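Local coordinates for protein Hen1 (Anabaena variabilis, PDB 3JWH) that probably transfers a methyl group from S-adenosylmethionine to the 2'-hydroxyl of the 3'-terminal nucleotide of RNA, at residues Ala183-Gln189 and Met204-Arg210; Lys45-Lys49 and Arg75-Pro79. All blocks are in the same frame, centred on the assembly; numbering follows the deposited sequence.

Contact 1: residues Ala183-Gln189 and Met204-Arg210; sequences AYNVQFQ and MAVFIHR
Two extended segments, A183-Q189 and M204-R210, run antiparallel, their axes 4.6 Å apart at closest approach and their N-to-C directions 152° apart. Main-chain hydrogen bonds set the register. N185 and I208 form a hydrogen-bonded pair (N185 N to I208 O 3.0 Å, I208 N to N185 O 2.8 Å), as do Q187 and V206 (Q187 N to V206 O and V206 N to Q187 O, both 3.0 Å). R210 N to A183 O (3.0 Å) and Q189 N to M204 O (3.3 Å) continue the pattern at the two ends. The alternating non-hydrogen-bonded pairs are Y184-H209, V186-F207 and F188-A205, with CA atoms 4.4, 4.4 and 4.9 Å apart. This is the antiparallel edge of the mixed seven-stranded sheet of a Rossmann-like class I methyltransferase: strand 202-209 inserts between parallel strand 135-141 and edge strand 184-188, giving the order 3-2-1-4-5-7-6. Aromatic groups dominate the sheet face shared by Y184, V186, F188, A205, F207 and H209. With Y184 in m and H209 in t, the imidazole directs its edge at the phenol face, centroids 4.8 Å apart and planes at 65°. V186 (chi1 p) makes a CH-pi contact, its CG2 lying 3.8 Å from the centroid of the F207 ring; V186 CG2 also meets A205 CB at 4.0 Å. At the C-terminal end of 204-210, H209 ND1 donates a very short 2.5 Å hydrogen bond to R210 O. Y184 O lies over one face of the R210 guanidinium without a hydrogen bond, and R210 NH2 donates one to T179 O of helix 168-181.

Contact 2: residues Lys45-Lys49 and Arg75-Pro79; sequences KILLK and RLRLP
Segment K45-K49 is helical, on helix 42-49, with phi/psi near -65/-40 and a K49 N to K45 O hydrogen bond of 3.2 Å. R75-P79 has no regular secondary structure: after R75 (-80/-4) the chain stretches out, from L76 (-86/152) to P79 (-66/156). The backbones stay well apart, the nearest CA atoms being those of K49 and L78 at 7.4 Å, and no hydrogen bond joins the segments. Side chains fill the gap. L76 and L78, both m,t, point their CA-to-CB bonds at the helix, whereas R77 between them takes no part, as expected of alternation in an extended chain. L48 faces them in turn, its chi1 of -133° lying between wells; its CD1 is 3.8 Å from L78 CD1 and 4.1 Å from L76 CD1. The lysines, one turn apart, lay their aliphatic portions against L76: its CD2 is 3.4 Å from K45 CE and 3.3 Å from K49 CD. K45 is fully extended (all chi t), bringing NZ to 4.4 Å from R75 CB, while K49 bends at chi3 (m). L78 CD2 approaches K49 CA at 4.0 Å. W83 of helix 80-83 touches both L48 and L76, extending this apolar cluster. Thus the connection leaving helix 63-73 is packed against helix 42-49, the helix that follows the first strand and the glycine-rich SAH-binding loop in this Rossmann-like methyltransferase fold.

How the contacts relate
The two contacts lie on opposite sides of the chain's centre, with centres 29 Å apart and nearest atoms about 12 Å apart, and share no helix or strand. Contact 1 belongs to the sheet itself, at its antiparallel edge, whereas contact 2 lies farther out, between a helix and a loop in the half that carries the first strands. Both are partly buried, but paired backbones define contact 1, with aromatic side chains on one face, while contact 2 rests mainly on leucine methyls and lysine methylenes, with no hydrogen bond between its segments. The buried area reflects this, 808 Å² against 298 Å². Bound SAH lies about 12 Å from the M204 side chain and about 9 Å from that of K45, so neither contact lines its pocket.

Contact 1: residues Ala183-Gln189 and Met204-Arg210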
loop_
_atom_site.group_PDB
_atom_site.type_symbol
_atom_site.label_atom_id
_atom_site.label_comp_id
_atom_site.label_asym_id
_atom_site.label_seq_id
_atom_site.Cartn_x
_atom_site.Cartn_y
_atom_site.Cartn_z
ATOM N N ALA A 183 -1.557 -16.596 7.009
ATOM C CA ALA A 183 -0.507 -17.362 6.328
ATOM C C ALA A 183 0.533 -16.496 5.609
ATOM O O ALA A 183 0.738 -16.620 4.401
ATOM C CB ALA A 183 -1.147 -18.367 5.335
ATOM N N TYR A 184 1.192 -15.622 6.357
ATOM C CA TYR A 184 2.204 -14.746 5.774
ATOM C C TYR A 184 3.450 -14.653 6.630
ATOM O O TYR A 184 3.425 -14.935 7.822
ATOM C CB TYR A 184 1.674 -13.311 5.608
ATOM C CG TYR A 184 0.641 -13.134 4.540
ATOM C CD1 TYR A 184 -0.691 -13.486 4.765
ATOM C CD2 TYR A 184 0.998 -12.655 3.279
ATOM C CE1 TYR A 184 -1.639 -13.370 3.757
ATOM C CE2 TYR A 184 0.054 -12.540 2.272
ATOM C CZ TYR A 184 -1.263 -12.898 2.514
ATOM O OH TYR A 184 -2.205 -12.779 1.503
ATOM N N ASN A 185 4.537 -14.245 5.992
ATOM C CA ASN A 185 5.795 -14.009 6.670
ATOM C C ASN A 185 6.093 -12.552 6.279
ATOM O O ASN A 185 5.680 -12.080 5.208
ATOM C CB ASN A 185 6.860 -14.986 6.188
ATOM C CG ASN A 185 6.594 -16.407 6.658
ATOM O OD1 ASN A 185 6.775 -17.360 5.909
ATOM N ND2 ASN A 185 6.160 -16.556 7.903
ATOM N N VAL A 186 6.767 -11.824 7.156
ATOM C CA VAL A 186 7.022 -10.418 6.905
ATOM C C VAL A 186 8.500 -10.028 6.923
ATOM O O VAL A 186 9.307 -10.635 7.626
ATOM C CB VAL A 186 6.261 -9.574 7.957
ATOM C CG1 VAL A 186 6.927 -9.729 9.326
ATOM C CG2 VAL A 186 6.186 -8.128 7.530
ATOM N N GLN A 187 8.840 -9.018 6.134
ATOM C CA GLN A 187 10.197 -8.489 6.068
ATOM C C GLN A 187 10.068 -6.977 6.200
ATOM O O GLN A 187 9.200 -6.366 5.576
ATOM C CB GLN A 187 10.861 -8.821 4.727
ATOM C CG GLN A 187 11.528 -10.183 4.668
ATOM C CD GLN A 187 12.629 -10.329 5.700
ATOM O OE1 GLN A 187 13.549 -9.504 5.768
ATOM N NE2 GLN A 187 12.546 -11.383 6.516
ATOM N N PHE A 188 10.904 -6.372 7.031
ATOM C CA PHE A 188 10.857 -4.930 7.193
ATOM C C PHE A 188 11.948 -4.285 6.359
ATOM O O PHE A 188 13.035 -4.836 6.205
ATOM C CB PHE A 188 10.982 -4.572 8.665
ATOM C CG PHE A 188 9.882 -5.143 9.501
ATOM C CD1 PHE A 188 8.593 -4.622 9.427
ATOM C CD2 PHE A 188 10.120 -6.233 10.335
ATOM C CE1 PHE A 188 7.561 -5.183 10.175
ATOM C CE2 PHE A 188 9.101 -6.794 11.079
ATOM C CZ PHE A 188 7.816 -6.270 11.000
ATOM N N GLN A 189 11.631 -3.129 5.790
ATOM C CA GLN A 189 12.557 -2.406 4.930
ATOM C C GLN A 189 12.272 -0.913 4.993
ATOM O O GLN A 189 11.486 -0.399 4.200
ATOM C CB GLN A 189 12.394 -2.880 3.484
ATOM C CG GLN A 189 12.758 -4.340 3.240
ATOM C CD GLN A 189 12.087 -4.922 1.999
ATOM O OE1 GLN A 189 12.033 -4.284 0.943
ATOM N NE2 GLN A 189 11.576 -6.147 2.124
ATOM N N MET A 204 8.181 0.302 6.227
ATOM C CA MET A 204 7.509 -0.470 5.194
ATOM C C MET A 204 7.517 -1.942 5.584
ATOM O O MET A 204 8.459 -2.432 6.203
ATOM C CB MET A 204 8.197 -0.278 3.831
ATOM C CG MET A 204 7.591 -1.116 2.692
ATOM S SD MET A 204 8.045 -0.601 1.009
ATOM C CE MET A 204 9.344 -1.688 0.707
ATOM N N ALA A 205 6.439 -2.644 5.259
ATOM C CA ALA A 205 6.365 -4.059 5.555
ATOM C C ALA A 205 5.988 -4.786 4.277
ATOM O O ALA A 205 5.024 -4.425 3.606
ATOM C CB ALA A 205 5.341 -4.321 6.628
ATOM N N VAL A 206 6.788 -5.780 3.918
ATOM C CA VAL A 206 6.514 -6.572 2.738
ATOM C C VAL A 206 6.132 -7.966 3.239
ATOM O O VAL A 206 6.980 -8.704 3.741
ATOM C CB VAL A 206 7.751 -6.663 1.809
ATOM C CG1 VAL A 206 7.439 -7.542 0.616
ATOM C CG2 VAL A 206 8.141 -5.266 1.316
ATOM N N PHE A 207 4.845 -8.298 3.138
ATOM C CA PHE A 207 4.340 -9.602 3.552
ATOM C C PHE A 207 4.325 -10.528 2.353
ATOM O O PHE A 207 3.846 -10.159 1.281
ATOM C CB PHE A 207 2.910 -9.503 4.076
ATOM C CG PHE A 207 2.770 -8.732 5.344
ATOM C CD1 PHE A 207 2.855 -9.373 6.574
ATOM C CD2 PHE A 207 2.465 -7.382 5.310
ATOM C CE1 PHE A 207 2.626 -8.684 7.736
ATOM C CE2 PHE A 207 2.235 -6.686 6.466
ATOM C CZ PHE A 207 2.311 -7.328 7.680
ATOM N N ILE A 208 4.844 -11.731 2.523
ATOM C CA ILE A 208 4.833 -12.685 1.430
ATOM C C ILE A 208 4.055 -13.911 1.890
ATOM O O ILE A 208 4.302 -14.454 2.974
ATOM C CB ILE A 208 6.253 -13.079 1.008
ATOM C CG1 ILE A 208 6.958 -11.854 0.416
ATOM C CG2 ILE A 208 6.210 -14.203 -0.031
ATOM C CD1 ILE A 208 8.365 -12.129 -0.050
ATOM N N HIS A 209 3.101 -14.339 1.072
ATOM C CA HIS A 209 2.287 -15.485 1.436
ATOM C C HIS A 209 3.117 -16.753 1.481
ATOM O O HIS A 209 3.979 -16.973 0.645
ATOM C CB HIS A 209 1.125 -15.667 0.444
ATOM C CG HIS A 209 0.033 -16.556 0.952
ATOM N ND1 HIS A 209 0.220 -17.901 1.204
ATOM C CD2 HIS A 209 -1.238 -16.279 1.327
ATOM C CE1 HIS A 209 -0.886 -18.407 1.721
ATOM N NE2 HIS A 209 -1.786 -17.444 1.804
ATOM N N ARG A 210 2.861 -17.581 2.482
ATOM C CA ARG A 210 3.552 -18.847 2.590
ATOM C C ARG A 210 3.102 -19.779 1.451
ATOM O O ARG A 210 1.990 -19.645 0.932
ATOM C CB ARG A 210 3.238 -19.476 3.944
ATOM C CG ARG A 210 3.778 -18.668 5.110
ATOM C CD ARG A 210 3.360 -19.232 6.467
ATOM N NE ARG A 210 3.822 -18.358 7.540
ATOM C CZ ARG A 210 3.150 -18.117 8.655
ATOM N NH1 ARG A 210 1.975 -18.693 8.866
ATOM N NH2 ARG A 210 3.635 -17.265 9.547
#

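Contact 2: residues Lys45-Lys49 and Arg75-Pro79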
loop_
_atom_site.group_PDB
_atom_site.type_symbol
_atom_site.label_atom_id
_atom_site.label_comp_id
_atom_site.label_asym_id
_atom_site.label_seq_id
_atom_site.Cartn_x
_atom_site.Cartn_y
_atom_site.Cartn_z
ATOM N N LYS A 45 -0.569 6.593 -10.656
ATOM C CA LYS A 45 0.008 7.295 -11.808
ATOM C C LYS A 45 1.322 6.648 -12.238
ATOM O O LYS A 45 1.555 6.410 -13.424
ATOM C CB LYS A 45 0.243 8.769 -11.468
ATOM C CG LYS A 45 0.797 9.589 -12.622
ATOM C CD LYS A 45 0.658 11.084 -12.374
ATOM C CE LYS A 45 0.805 11.865 -13.676
ATOM N NZ LYS A 45 0.549 13.330 -13.500
ATOM N N ILE A 46 2.172 6.347 -11.259
ATOM C CA ILE A 46 3.457 5.714 -11.518
ATOM C C ILE A 46 3.335 4.293 -12.085
ATOM O O ILE A 46 4.103 3.908 -12.953
ATOM C CB ILE A 46 4.323 5.707 -10.215
ATOM C CG1 ILE A 46 4.808 7.133 -9.926
ATOM C CG2 ILE A 46 5.531 4.778 -10.363
ATOM C CD1 ILE A 46 5.307 7.340 -8.515
ATOM N N LEU A 47 2.370 3.510 -11.606
ATOM C CA LEU A 47 2.194 2.149 -12.111
ATOM C C LEU A 47 1.629 2.109 -13.540
ATOM O O LEU A 47 2.058 1.307 -14.370
ATOM C CB LEU A 47 1.253 1.358 -11.189
ATOM C CG LEU A 47 1.633 1.165 -9.720
ATOM C CD1 LEU A 47 0.632 0.211 -9.065
ATOM C CD2 LEU A 47 3.054 0.607 -9.611
ATOM N N LEU A 48 0.654 2.968 -13.816
ATOM C CA LEU A 48 0.010 3.017 -15.124
ATOM C C LEU A 48 1.006 3.404 -16.219
ATOM O O LEU A 48 0.962 2.879 -17.335
ATOM C CB LEU A 48 -1.133 4.035 -15.109
ATOM C CG LEU A 48 -2.507 3.665 -15.698
ATOM C CD1 LEU A 48 -3.117 4.928 -16.313
ATOM C CD2 LEU A 48 -2.404 2.560 -16.740
ATOM N N LYS A 49 1.897 4.328 -15.891
ATOM C CA LYS A 49 2.913 4.802 -16.829
ATOM C C LYS A 49 3.943 3.730 -17.122
ATOM O O LYS A 49 4.518 3.709 -18.197
ATOM C CB LYS A 49 3.642 6.033 -16.271
ATOM C CG LYS A 49 2.803 7.288 -16.197
ATOM C CD LYS A 49 3.586 8.446 -15.573
ATOM C CE LYS A 49 3.962 8.140 -14.129
ATOM N NZ LYS A 49 4.668 9.269 -13.460
ATOM N N ARG A 75 -3.816 13.104 -17.266
ATOM C CA ARG A 75 -2.804 14.021 -17.759
ATOM C C ARG A 75 -1.705 13.206 -18.443
ATOM O O ARG A 75 -0.770 13.762 -19.022
ATOM C CB ARG A 75 -2.238 14.851 -16.605
ATOM C CG ARG A 75 -3.278 15.771 -15.954
ATOM C CD ARG A 75 -2.751 16.397 -14.671
ATOM N NE ARG A 75 -3.755 17.217 -13.993
ATOM C CZ ARG A 75 -3.602 17.720 -12.768
ATOM N NH1 ARG A 75 -2.485 17.482 -12.089
ATOM N NH2 ARG A 75 -4.561 18.457 -12.222
ATOM N N LEU A 76 -1.837 11.884 -18.390
ATOM C CA LEU A 76 -0.868 10.990 -19.010
ATOM C C LEU A 76 -1.179 10.755 -20.485
ATOM O O LEU A 76 -2.329 10.828 -20.917
ATOM C CB LEU A 76 -0.853 9.634 -18.304
ATOM C CG LEU A 76 -0.515 9.591 -16.816
ATOM C CD1 LEU A 76 -0.650 8.168 -16.323
ATOM C CD2 LEU A 76 0.883 10.096 -16.578
ATOM N N ARG A 77 -0.137 10.468 -21.249
ATOM C CA ARG A 77 -0.272 10.178 -22.665
ATOM C C ARG A 77 0.217 8.750 -22.740
ATOM O O ARG A 77 1.341 8.454 -22.337
ATOM C CB ARG A 77 0.610 11.118 -23.487
ATOM C CG ARG A 77 0.225 12.580 -23.307
ATOM C CD ARG A 77 -1.163 12.837 -23.887
ATOM N NE ARG A 77 -1.956 13.754 -23.068
ATOM C CZ ARG A 77 -1.685 15.044 -22.884
ATOM N NH1 ARG A 77 -0.627 15.602 -23.464
ATOM N NH2 ARG A 77 -2.477 15.777 -22.107
ATOM N N LEU A 78 -0.634 7.855 -23.226
ATOM C CA LEU A 78 -0.264 6.455 -23.277
ATOM C C LEU A 78 -0.836 5.718 -24.467
ATOM O O LEU A 78 -1.789 6.171 -25.099
ATOM C CB LEU A 78 -0.757 5.753 -22.014
ATOM C CG LEU A 78 -0.328 6.205 -20.622
ATOM C CD1 LEU A 78 -1.374 5.740 -19.614
ATOM C CD2 LEU A 78 1.037 5.625 -20.288
ATOM N N PRO A 79 -0.254 4.564 -24.792
ATOM C CA PRO A 79 -0.769 3.780 -25.924
ATOM C C PRO A 79 -2.173 3.309 -25.523
ATOM O O PRO A 79 -2.468 3.188 -24.328
ATOM C CB PRO A 79 0.198 2.605 -26.011
ATOM C CG PRO A 79 1.445 3.093 -25.288
ATOM C CD PRO A 79 0.907 3.913 -24.167
#